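Local structure of beta-lactamase (Serratia marcescens, 5GWA) at residues Lys152-Asn155 against Val156-Asn160; Asp220-Asn223 against Lys224-Ala228; Ser253-Ser257 against Asp258-Lys262; Ile267-Ser270 against Val271-Leu275. The protein probably hydrolyses beta-lactams to substituted beta-amino acids, as a class A extended-spectrum beta-lactamase, and is held here in complex with the inhibitor avibactam. All coordinates share one frame; numbering follows the deposited sequence.

Overall arrangement
The four contacts follow one another along the chain; none nests in or crosses another. Contact 1 makes turns in the loop between helix 147-151 and strand 161-162. Contact 2 closes the hairpin loop between strands 212-218 and 227-237. Contact 3 turns the end of strand 243-253 into helix 257-276, and contact 4 lies further along that helix. Contacts 1 and 2 touch where W154, Q157 and Y158 pack on the hairpin. Contacts 2 and 3 share a sodium ion and a water, and T227 N lies 2.8 Å from S253 O, a probable hydrogen bond. Contact 4 stays about 5 Å from contact 3 at the nearest atoms.

Contact 1 of 4, residues Lys152-Asn155 against Val156-Asn160; sequences KAWN and VQYTN. With NA (sodium ion), chain Q.
Q157 folds back over W154. Its NE2 donates to W154 O (3.0 Å) in a fairly straight bond, 166° at the hydrogen. The acceptor lies close to the Q157 amide plane. The same NE2 sits 3.5 Å above the plane of the W154 ring, over its centre. Amide and ring planes are 76° apart. The Q157 side chain leaves between its backbone N and carbonyl carbon (chi1 64°) and is extended beyond CG, which carries the amide back to W154.

Y158 turns an edge toward the W154 face in an offset edge-to-face pair, with ring centroids 6.0 Å apart. One water ties their polar ends: it accepts from W154 NE1 and donates to Y158 OH. N155 O lies at the Y158 ring edge and accepts from Y158 N (3.0 Å). V156 N donates to A153 O (3.1 Å), and V156 CG2 packs on A153 CB.

A sodium ion sits on the carbonyl oxygens of the turn. A153 O and W154 O (2.9 Å) bind it together with a water and M150 O. Further out, Q157 OE1 accepts a hydrogen bond from Q46 NE2 of the avibactam pocket, and Y158 OH is hydrogen-bonded to D252 OD1.

These turns form the later part of the omega loop, between helix 147-151 and strand 161-162. V156 and Q157 touch M150 of that helix, while W154, Q157 and Y158 pack on A228 of strand 227-237.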
loop_
_atom_site.group_PDB
_atom_site.type_symbol
_atom_site.label_atom_id
_atom_site.label_comp_id
_atom_site.label_asym_id
_atom_site.label_seq_id
_atom_site.Cartn_x
_atom_site.Cartn_y
_atom_site.Cartn_z
ATOM N N LYS A 152 8.798 2.150 9.280
ATOM C CA LYS A 152 10.264 2.317 9.284
ATOM C C LYS A 152 10.994 1.131 9.876
ATOM O O LYS A 152 12.200 0.949 9.612
ATOM C CB LYS A 152 10.671 3.572 10.026
ATOM C CG LYS A 152 10.543 4.814 9.169
ATOM C CD LYS A 152 11.160 5.999 9.832
ATOM C CE LYS A 152 11.372 7.122 8.834
ATOM N NZ LYS A 152 10.128 7.487 8.122
ATOM N N ALA A 153 10.307 0.344 10.699
ATOM C CA ALA A 153 10.946 -0.759 11.387
ATOM C C ALA A 153 9.960 -1.752 11.983
ATOM O O ALA A 153 8.962 -1.382 12.599
ATOM C CB ALA A 153 11.871 -0.221 12.469
ATOM N N TRP A 154 10.303 -3.022 11.869
ATOM C CA TRP A 154 9.419 -4.097 12.222
ATOM C C TRP A 154 8.870 -3.984 13.628
ATOM O O TRP A 154 7.701 -4.159 13.824
ATOM C CB TRP A 154 10.149 -5.430 12.060
ATOM C CG TRP A 154 9.369 -6.596 12.520
ATOM C CD1 TRP A 154 9.512 -7.258 13.714
ATOM C CD2 TRP A 154 8.295 -7.250 11.833
ATOM N NE1 TRP A 154 8.632 -8.295 13.788
ATOM C CE2 TRP A 154 7.855 -8.304 12.658
ATOM C CE3 TRP A 154 7.700 -7.087 10.577
ATOM C CZ2 TRP A 154 6.841 -9.176 12.277
ATOM C CZ3 TRP A 154 6.661 -7.930 10.219
ATOM C CH2 TRP A 154 6.251 -8.972 11.063
ATOM N N ASN A 155 9.675 -3.616 14.619
ATOM C CA ASN A 155 9.260 -3.664 16.009
ATOM C C ASN A 155 8.280 -2.540 16.403
ATOM O O ASN A 155 7.570 -2.625 17.408
ATOM C CB ASN A 155 10.506 -3.597 16.895
ATOM C CG ASN A 155 10.171 -3.381 18.341
ATOM O OD1 ASN A 155 9.628 -4.268 19.001
ATOM N ND2 ASN A 155 10.415 -2.171 18.823
ATOM N N VAL A 156 8.256 -1.463 15.626
ATOM C CA VAL A 156 7.530 -0.268 16.055
ATOM C C VAL A 156 6.025 -0.541 16.228
ATOM O O VAL A 156 5.369 0.008 17.123
ATOM C CB VAL A 156 7.745 0.900 15.087
ATOM C CG1 VAL A 156 6.917 2.100 15.512
ATOM C CG2 VAL A 156 9.228 1.270 15.000
ATOM N N GLN A 157 5.494 -1.458 15.436
ATOM C CA GLN A 157 4.077 -1.853 15.573
ATOM C C GLN A 157 3.687 -2.358 16.964
ATOM O O GLN A 157 2.558 -2.222 17.373
ATOM C CB GLN A 157 3.667 -2.904 14.528
ATOM C CG GLN A 157 4.396 -4.236 14.654
ATOM C CD GLN A 157 4.194 -5.108 13.444
ATOM O OE1 GLN A 157 3.062 -5.502 13.133
ATOM N NE2 GLN A 157 5.296 -5.587 12.885
ATOM N N TYR A 158 4.620 -2.993 17.682
ATOM C CA TYR A 158 4.299 -3.521 18.979
ATOM C C TYR A 158 4.133 -2.395 20.025
ATOM O O TYR A 158 3.582 -2.639 21.107
ATOM C CB TYR A 158 5.333 -4.579 19.436
ATOM C CG TYR A 158 5.345 -5.836 18.588
ATOM C CD1 TYR A 158 4.532 -6.909 18.898
ATOM C CD2 TYR A 158 6.191 -5.935 17.499
ATOM C CE1 TYR A 158 4.553 -8.078 18.127
ATOM C CE2 TYR A 158 6.218 -7.070 16.722
ATOM C CZ TYR A 158 5.378 -8.127 17.036
ATOM O OH TYR A 158 5.443 -9.264 16.273
ATOM N N THR A 159 4.594 -1.178 19.711
ATOM C CA THR A 159 4.372 -0.066 20.627
ATOM C C THR A 159 2.953 0.455 20.604
ATOM O O THR A 159 2.530 1.182 21.511
ATOM C CB THR A 159 5.355 1.101 20.419
ATOM O OG1 THR A 159 5.109 1.765 19.172
ATOM C CG2 THR A 159 6.772 0.607 20.442
ATOM N N ASN A 160 2.231 0.139 19.534
ATOM C CA ASN A 160 0.812 0.433 19.426
ATOM C C ASN A 160 0.023 -0.821 19.800
ATOM O O ASN A 160 -0.363 -1.612 18.938
ATOM C CB ASN A 160 0.440 0.821 18.006
ATOM C CG ASN A 160 0.949 2.173 17.605
ATOM O OD1 ASN A 160 0.975 3.109 18.395
ATOM N ND2 ASN A 160 1.281 2.312 16.358
HETATM NA NA NA Q . 6.236 -1.929 12.600
HETATM O O HOH W 1 8.269 -9.952 16.090
HETATM O O HOH W 2 4.444 -2.779 10.683
#

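Contact 2 of 4, residues Asp220-Asn223 against Lys224-Ala228. With NA (sodium ion), chain B.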
loop_
_atom_site.group_PDB
_atom_site.type_symbol
_atom_site.label_atom_id
_atom_site.label_comp_id
_atom_site.label_asym_id
_atom_site.label_seq_id
_atom_site.Cartn_x
_atom_site.Cartn_y
_atom_site.Cartn_z
ATOM N N ASP A 220 2.643 -7.043 7.848
ATOM C CA ASP A 220 3.303 -7.893 6.884
ATOM C C ASP A 220 3.847 -9.133 7.620
ATOM O O ASP A 220 3.564 -9.367 8.808
ATOM C CB ASP A 220 4.436 -7.130 6.180
ATOM C CG ASP A 220 4.532 -7.458 4.676
ATOM O OD1 ASP A 220 5.014 -8.567 4.350
ATOM O OD2 ASP A 220 4.229 -6.567 3.821
ATOM N N THR A 221 4.571 -9.954 6.867
ATOM C CA THR A 221 5.213 -11.150 7.388
ATOM C C THR A 221 6.716 -10.922 7.310
ATOM O O THR A 221 7.195 -10.155 6.461
ATOM C CB THR A 221 4.784 -12.375 6.559
ATOM O OG1 THR A 221 3.351 -12.435 6.503
ATOM C CG2 THR A 221 5.314 -13.660 7.130
ATOM N N ASN A 222 7.437 -11.354 8.341
ATOM C CA ASN A 222 8.864 -11.100 8.382
ATOM C C ASN A 222 9.622 -12.243 7.714
ATOM O O ASN A 222 9.006 -13.164 7.163
ATOM C CB ASN A 222 9.351 -10.840 9.818
ATOM C CG ASN A 222 9.293 -12.069 10.699
ATOM O OD1 ASN A 222 8.980 -13.160 10.252
ATOM N ND2 ASN A 222 9.524 -11.870 11.991
ATOM N N ASN A 223 10.952 -12.133 7.724
ATOM C CA ASN A 223 11.808 -13.116 7.070
ATOM C C ASN A 223 11.784 -14.482 7.770
ATOM O O ASN A 223 12.268 -15.457 7.212
ATOM C CB ASN A 223 13.242 -12.564 6.881
ATOM C CG ASN A 223 14.060 -12.505 8.177
ATOM O OD1 ASN A 223 15.289 -12.581 8.110
ATOM N ND2 ASN A 223 13.417 -12.332 9.341
ATOM N N LYS A 224 11.191 -14.557 8.965
ATOM C CA LYS A 224 11.009 -15.832 9.659
ATOM C C LYS A 224 9.636 -16.444 9.460
ATOM O O LYS A 224 9.295 -17.408 10.119
ATOM C CB LYS A 224 11.263 -15.663 11.164
ATOM C CG LYS A 224 12.669 -15.205 11.505
ATOM C CD LYS A 224 13.576 -16.394 11.792
ATOM C CE LYS A 224 15.042 -16.058 11.553
ATOM N NZ LYS A 224 15.875 -17.296 11.518
ATOM N N GLY A 225 8.803 -15.841 8.624
ATOM C CA GLY A 225 7.506 -16.410 8.354
ATOM C C GLY A 225 6.436 -16.024 9.374
ATOM O O GLY A 225 5.353 -16.578 9.364
ATOM N N ILE A 226 6.722 -15.036 10.200
ATOM C CA ILE A 226 5.757 -14.595 11.225
ATOM C C ILE A 226 4.970 -13.363 10.758
ATOM O O ILE A 226 5.551 -12.351 10.410
ATOM C CB ILE A 226 6.498 -14.233 12.517
ATOM C CG1 ILE A 226 7.345 -15.422 12.963
ATOM C CG2 ILE A 226 5.529 -13.823 13.617
ATOM C CD1 ILE A 226 6.513 -16.626 13.333
ATOM N N THR A 227 3.647 -13.473 10.793
ATOM C CA THR A 227 2.773 -12.339 10.589
ATOM C C THR A 227 2.341 -11.785 11.979
ATOM O O THR A 227 1.553 -12.403 12.695
ATOM C CB THR A 227 1.576 -12.751 9.762
ATOM O OG1 THR A 227 2.038 -13.340 8.509
ATOM C CG2 THR A 227 0.753 -11.548 9.431
ATOM N N ALA A 228 2.841 -10.597 12.287
ATOM C CA ALA A 228 2.635 -10.012 13.611
ATOM C C ALA A 228 1.171 -9.831 13.982
ATOM O O ALA A 228 0.812 -9.989 15.135
ATOM C CB ALA A 228 3.343 -8.691 13.721
HETATM NA NA NA B . 2.593 -16.037 8.589
HETATM O O HOH W 3 3.032 -16.541 6.058
#
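N222 OD1 is gripped by two backbone N-H groups, K224 N (2.9 Å) and I226 N (2.9 Å). The motif is a type I beta turn, N222 to G225, in the hairpin loop between strands 212-218 and 227-237. The two donors reach OD1 from opposite faces of its carbonyl plane. The I226 bond is the straighter, 160° at the hydrogen against 133° for K224. With chi1 at 69°, CG of N222 lies between its own N and carbonyl carbon. This turns OD1 inward to accept from K224 N, two residues on, as in an Asx turn, and from I226 N. The side chain runs beside I226, pointing the same way.

The backbone closes the loop twice more. G225 N donates to N222 O, and N222 N donates to I226 O (3.0 Å). G225 takes a positive phi, a backbone shape that suits glycine.

Further down, T221 and T227 meet through their hydroxyls. T221 CG2 lies against G225, 3.4 Å from G225 C. D220 OD1 accepts from T221 N, the next residue, on its anti side. The loop also borders the second subunit: D220 packs on H151 and T221 on K152 of that copy.

A sodium ion sits beside the hairpin, held by G225 O (2.9 Å), T227 OG1 (2.8 Å), a water and E255 O. T227 OG1 thus has two partners here, the metal and T221 OG1, the latter at 2.6 Å.

Contact 3 of 4, residues Ser253-Ser257 against Asp258-Lys262; sequences SSEKS and DVNEK. With NA (sodium ion), chain B; NA (sodium ion), chain M.
Residues S253-S257 run from the end of strand 243-253 into the first turn of helix 257-276, which D258-K262 continue. K256 holds the N-cap position. Its carbonyl O accepts from N260 N (3.0 Å), with the donor in the carbonyl plane, and takes a weak second bond from V259 N. S257 O accepts from E261 N in a straight bond, 169° at the hydrogen.

Among the side chains, N260 does most of the joining. Its OD1 accepts from S253 OG (2.6 Å), which approaches 19° from the carbonyl plane. Its ND2 donates to E255 O (3.0 Å) in a bent bond, from well above the carbonyl plane of E255. S253 OG lies anti to its own N (chi1 179°). This places it to accept from E255 N as well, forming an ST turn. E255 CB packs against V259 CG1 (3.7 Å), and the rest of the bent E255 chain follows the same methyl. E255 OE2 accepts a hydrogen bond from K19 N. D258 OD1 comes to 3.3 Å from K256 CB, and a water links it to S257 OG.

Two sodium ions flank the segment. E255 O binds one, shared with G225 and T227. E261 OE2 binds the other (2.7 Å) and accepts from R201, while E261 OE1 forms a salt bridge to K76 of the second subunit.

The chemistry implies a doubly tied helix start. The C=O of the N260 amide takes S253 OG and its NH2 gives to E255 O, which accounts for both ends of a buried polar group.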
loop_
_atom_site.group_PDB
_atom_site.type_symbol
_atom_site.label_atom_id
_atom_site.label_comp_id
_atom_site.label_asym_id
_atom_site.label_seq_id
_atom_site.Cartn_x
_atom_site.Cartn_y
_atom_site.Cartn_z
ATOM N N SER A 253 1.815 -14.928 14.134
ATOM C CA SER A 253 1.329 -16.141 13.558
ATOM C C SER A 253 2.267 -16.724 12.510
ATOM O O SER A 253 2.772 -16.025 11.643
ATOM C CB SER A 253 -0.025 -15.883 12.909
ATOM O OG SER A 253 -0.541 -17.054 12.307
ATOM N N SER A 254 2.486 -18.019 12.663
ATOM C CA SER A 254 3.151 -18.821 11.648
ATOM C C SER A 254 2.218 -19.322 10.576
ATOM O O SER A 254 2.670 -19.984 9.631
ATOM C CB SER A 254 3.870 -19.996 12.340
ATOM O OG SER A 254 5.001 -19.493 13.025
ATOM N N GLU A 255 0.925 -19.062 10.704
ATOM C CA GLU A 255 -0.065 -19.553 9.739
ATOM C C GLU A 255 -0.182 -18.615 8.542
ATOM O O GLU A 255 0.173 -17.451 8.600
ATOM C CB GLU A 255 -1.432 -19.689 10.358
ATOM C CG GLU A 255 -1.499 -20.511 11.626
ATOM C CD GLU A 255 -1.493 -22.018 11.426
ATOM O OE1 GLU A 255 -1.554 -22.490 10.274
ATOM O OE2 GLU A 255 -1.419 -22.752 12.443
ATOM N N LYS A 256 -0.613 -19.162 7.421
ATOM C CA LYS A 256 -0.804 -18.344 6.247
ATOM C C LYS A 256 -2.020 -17.434 6.421
ATOM O O LYS A 256 -2.905 -17.704 7.232
ATOM C CB LYS A 256 -0.906 -19.241 5.020
ATOM C CG LYS A 256 0.388 -20.024 4.843
ATOM C CD LYS A 256 0.860 -20.043 3.402
ATOM C CE LYS A 256 -0.130 -20.738 2.488
ATOM N NZ LYS A 256 0.086 -20.357 1.062
ATOM N N SER A 257 -2.122 -16.450 5.530
ATOM C CA SER A 257 -3.135 -15.410 5.654
ATOM C C SER A 257 -4.555 -15.946 5.574
ATOM O O SER A 257 -5.436 -15.546 6.324
ATOM C CB SER A 257 -2.899 -14.341 4.606
ATOM O OG SER A 257 -3.077 -14.864 3.300
ATOM N N ASP A 258 -4.801 -16.959 4.757
ATOM C CA ASP A 258 -6.125 -17.514 4.723
ATOM C C ASP A 258 -6.555 -18.122 6.053
ATOM O O ASP A 258 -7.715 -18.010 6.469
ATOM C CB ASP A 258 -6.225 -18.573 3.610
ATOM C CG ASP A 258 -5.302 -19.770 3.844
ATOM O OD1 ASP A 258 -4.078 -19.592 4.106
ATOM O OD2 ASP A 258 -5.784 -20.911 3.712
ATOM N N VAL A 259 -5.612 -18.768 6.731
ATOM C CA VAL A 259 -5.883 -19.349 8.048
ATOM C C VAL A 259 -6.074 -18.265 9.106
ATOM O O VAL A 259 -7.000 -18.355 9.884
ATOM C CB VAL A 259 -4.725 -20.268 8.479
ATOM C CG1 VAL A 259 -4.896 -20.756 9.909
ATOM C CG2 VAL A 259 -4.653 -21.463 7.538
ATOM N N ASN A 260 -5.273 -17.221 9.042
ATOM C CA ASN A 260 -5.372 -16.136 10.007
ATOM C C ASN A 260 -6.744 -15.472 9.929
ATOM O O ASN A 260 -7.365 -15.194 10.958
ATOM C CB ASN A 260 -4.232 -15.153 9.787
ATOM C CG ASN A 260 -2.863 -15.756 10.137
ATOM O OD1 ASN A 260 -2.784 -16.591 11.034
ATOM N ND2 ASN A 260 -1.841 -15.394 9.403
ATOM N N GLU A 261 -7.237 -15.240 8.711
ATOM C CA GLU A 261 -8.556 -14.668 8.550
ATOM C C GLU A 261 -9.644 -15.623 9.007
ATOM O O GLU A 261 -10.594 -15.233 9.657
ATOM C CB GLU A 261 -8.804 -14.213 7.108
ATOM C CG GLU A 261 -7.839 -13.150 6.643
ATOM C CD GLU A 261 -8.353 -12.383 5.436
ATOM O OE1 GLU A 261 -8.563 -12.975 4.390
ATOM O OE2 GLU A 261 -8.568 -11.165 5.524
ATOM N N LYS A 262 -9.489 -16.898 8.659
ATOM C CA LYS A 262 -10.435 -17.901 9.038
ATOM C C LYS A 262 -10.560 -18.061 10.543
ATOM O O LYS A 262 -11.657 -18.237 11.054
ATOM C CB LYS A 262 -10.023 -19.230 8.388
ATOM C CG LYS A 262 -10.952 -20.389 8.660
ATOM C CD LYS A 262 -12.261 -20.251 7.908
ATOM C CE LYS A 262 -12.165 -20.827 6.503
ATOM N NZ LYS A 262 -13.368 -20.506 5.677
HETATM NA NA NA B . 2.593 -16.037 8.589
HETATM NA NA NA M . -10.965 -10.586 4.367
HETATM O O HOH W 4 -5.959 -14.366 2.524
HETATM O O HOH W 5 -3.263 -17.946 2.266
HETATM O O HOH W 3 3.032 -16.541 6.058
#

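Contact 4 of 4, residues Ile267-Ser270 against Val271-Leu275; sequences ICKS and VWDYL
K269 and D273, one helical turn apart, form a salt bridge along helix 257-276. K269 NZ donates to D273 OD1 (2.6 Å), which accepts on its syn lone pair. D273 OD2 lies farther from K269 NZ, at 3.2 Å. The lysine first runs with CG anti to its backbone N (chi1 177°), then bends at chi2 (61°) and again at chi4. The bends bring CE and NZ over toward the carboxylate. D273 goes the other way, with CG anti to its carbonyl carbon, which turns the carboxylate back toward K269. The two side chains approach at a slant, and CE also lies near both aspartate oxygens. D273 CG is 3.2 Å from K269 O, so the acid group sits close over the preceding turn.

V271 CG2 packs against I267 O (3.3 Å). The W272 ring points off the turn, with D273 OD1 at its edge, in its plane. W272 CB still rests near C268 O (3.4 Å).

Regular i to i+4 bonds carry the backbone through all of this. V271 N donates to I267 O, W272 N to C268 O (2.8 Å), D273 N to K269 O and Y274 N to S270 O.

The helix packs on the five-stranded sheet through I267, on V22 and V24, and V271, on V26 and F244. W272 and L275 also touch F244, and W272 reaches loop residues L206, P207, T210 and P239. I267, S270 and Y274 meet helix 4-15, which packs beside this helix on the sheet, as in other class A enzymes.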
loop_
_atom_site.group_PDB
_atom_site.type_symbol
_atom_site.label_atom_id
_atom_site.label_comp_id
_atom_site.label_asym_id
_atom_site.label_seq_id
_atom_site.Cartn_x
_atom_site.Cartn_y
_atom_site.Cartn_z
ATOM N N ILE A 267 -14.128 -17.884 14.964
ATOM C CA ILE A 267 -14.370 -17.457 16.349
ATOM C C ILE A 267 -15.629 -16.584 16.404
ATOM O O ILE A 267 -16.507 -16.747 17.246
ATOM C CB ILE A 267 -13.144 -16.749 16.976
ATOM C CG1 ILE A 267 -12.051 -17.773 17.255
ATOM C CG2 ILE A 267 -13.521 -16.032 18.264
ATOM C CD1 ILE A 267 -10.725 -17.180 17.630
ATOM N N CYS A 268 -15.738 -15.650 15.467
ATOM C CA CYS A 268 -16.923 -14.820 15.414
ATOM C C CYS A 268 -18.210 -15.629 15.204
ATOM O O CYS A 268 -19.196 -15.387 15.860
ATOM C CB CYS A 268 -16.781 -13.733 14.350
ATOM S SG CYS A 268 -18.154 -12.539 14.467
ATOM N N LYS A 269 -18.161 -16.592 14.288
ATOM C CA LYS A 269 -19.298 -17.479 13.993
ATOM C C LYS A 269 -19.716 -18.227 15.246
ATOM O O LYS A 269 -20.921 -18.410 15.499
ATOM C CB LYS A 269 -18.866 -18.447 12.878
ATOM C CG LYS A 269 -19.888 -19.503 12.479
ATOM C CD LYS A 269 -21.176 -18.925 11.956
ATOM C CE LYS A 269 -22.011 -20.050 11.341
ATOM N NZ LYS A 269 -23.423 -20.016 11.773
ATOM N N SER A 270 -18.727 -18.715 15.998
ATOM C CA SER A 270 -19.003 -19.443 17.241
ATOM C C SER A 270 -19.763 -18.538 18.198
ATOM O O SER A 270 -20.752 -18.953 18.810
ATOM C CB SER A 270 -17.724 -19.942 17.929
ATOM O OG SER A 270 -17.108 -21.003 17.200
ATOM N N VAL A 271 -19.319 -17.289 18.318
ATOM C CA VAL A 271 -19.952 -16.359 19.238
ATOM C C VAL A 271 -21.362 -16.015 18.761
ATOM O O VAL A 271 -22.304 -15.988 19.542
ATOM C CB VAL A 271 -19.099 -15.076 19.406
ATOM C CG1 VAL A 271 -19.817 -14.031 20.220
ATOM C CG2 VAL A 271 -17.762 -15.413 20.038
ATOM N N TRP A 272 -21.481 -15.740 17.468
ATOM C CA TRP A 272 -22.767 -15.470 16.832
ATOM C C TRP A 272 -23.741 -16.627 17.082
ATOM O O TRP A 272 -24.856 -16.401 17.549
ATOM C CB TRP A 272 -22.559 -15.240 15.331
ATOM C CG TRP A 272 -23.814 -15.164 14.534
ATOM C CD1 TRP A 272 -24.495 -16.221 13.969
ATOM C CD2 TRP A 272 -24.542 -13.992 14.177
ATOM N NE1 TRP A 272 -25.582 -15.765 13.286
ATOM C CE2 TRP A 272 -25.696 -14.412 13.482
ATOM C CE3 TRP A 272 -24.401 -12.636 14.472
ATOM C CZ2 TRP A 272 -26.569 -13.504 12.886
ATOM C CZ3 TRP A 272 -25.311 -11.738 13.921
ATOM C CH2 TRP A 272 -26.409 -12.183 13.181
ATOM N N ASP A 273 -23.300 -17.852 16.805
ATOM C CA ASP A 273 -24.170 -19.021 16.955
ATOM C C ASP A 273 -24.657 -19.142 18.399
ATOM O O ASP A 273 -25.815 -19.412 18.616
ATOM C CB ASP A 273 -23.452 -20.315 16.527
ATOM C CG ASP A 273 -23.349 -20.464 15.025
ATOM O OD1 ASP A 273 -24.061 -19.748 14.275
ATOM O OD2 ASP A 273 -22.589 -21.349 14.584
ATOM N N TYR A 274 -23.792 -18.884 19.380
ATOM C CA TYR A 274 -24.174 -18.908 20.794
ATOM C C TYR A 274 -25.202 -17.832 21.139
ATOM O O TYR A 274 -26.243 -18.095 21.791
ATOM C CB TYR A 274 -22.932 -18.740 21.677
ATOM C CG TYR A 274 -23.269 -18.710 23.149
ATOM C CD1 TYR A 274 -23.508 -19.885 23.843
ATOM C CD2 TYR A 274 -23.483 -17.503 23.806
ATOM C CE1 TYR A 274 -23.891 -19.858 25.177
ATOM C CE2 TYR A 274 -23.856 -17.467 25.134
ATOM C CZ TYR A 274 -24.071 -18.649 25.810
ATOM O OH TYR A 274 -24.422 -18.613 27.141
ATOM N N LEU A 275 -24.948 -16.610 20.693
ATOM C CA LEU A 275 -25.829 -15.518 21.051
ATOM C C LEU A 275 -27.195 -15.590 20.333
ATOM O O LEU A 275 -28.154 -15.068 20.852
ATOM C CB LEU A 275 -25.163 -14.145 20.809
ATOM C CG LEU A 275 -23.918 -13.890 21.645
ATOM C CD1 LEU A 275 -23.232 -12.617 21.165
ATOM C CD2 LEU A 275 -24.248 -13.771 23.119
#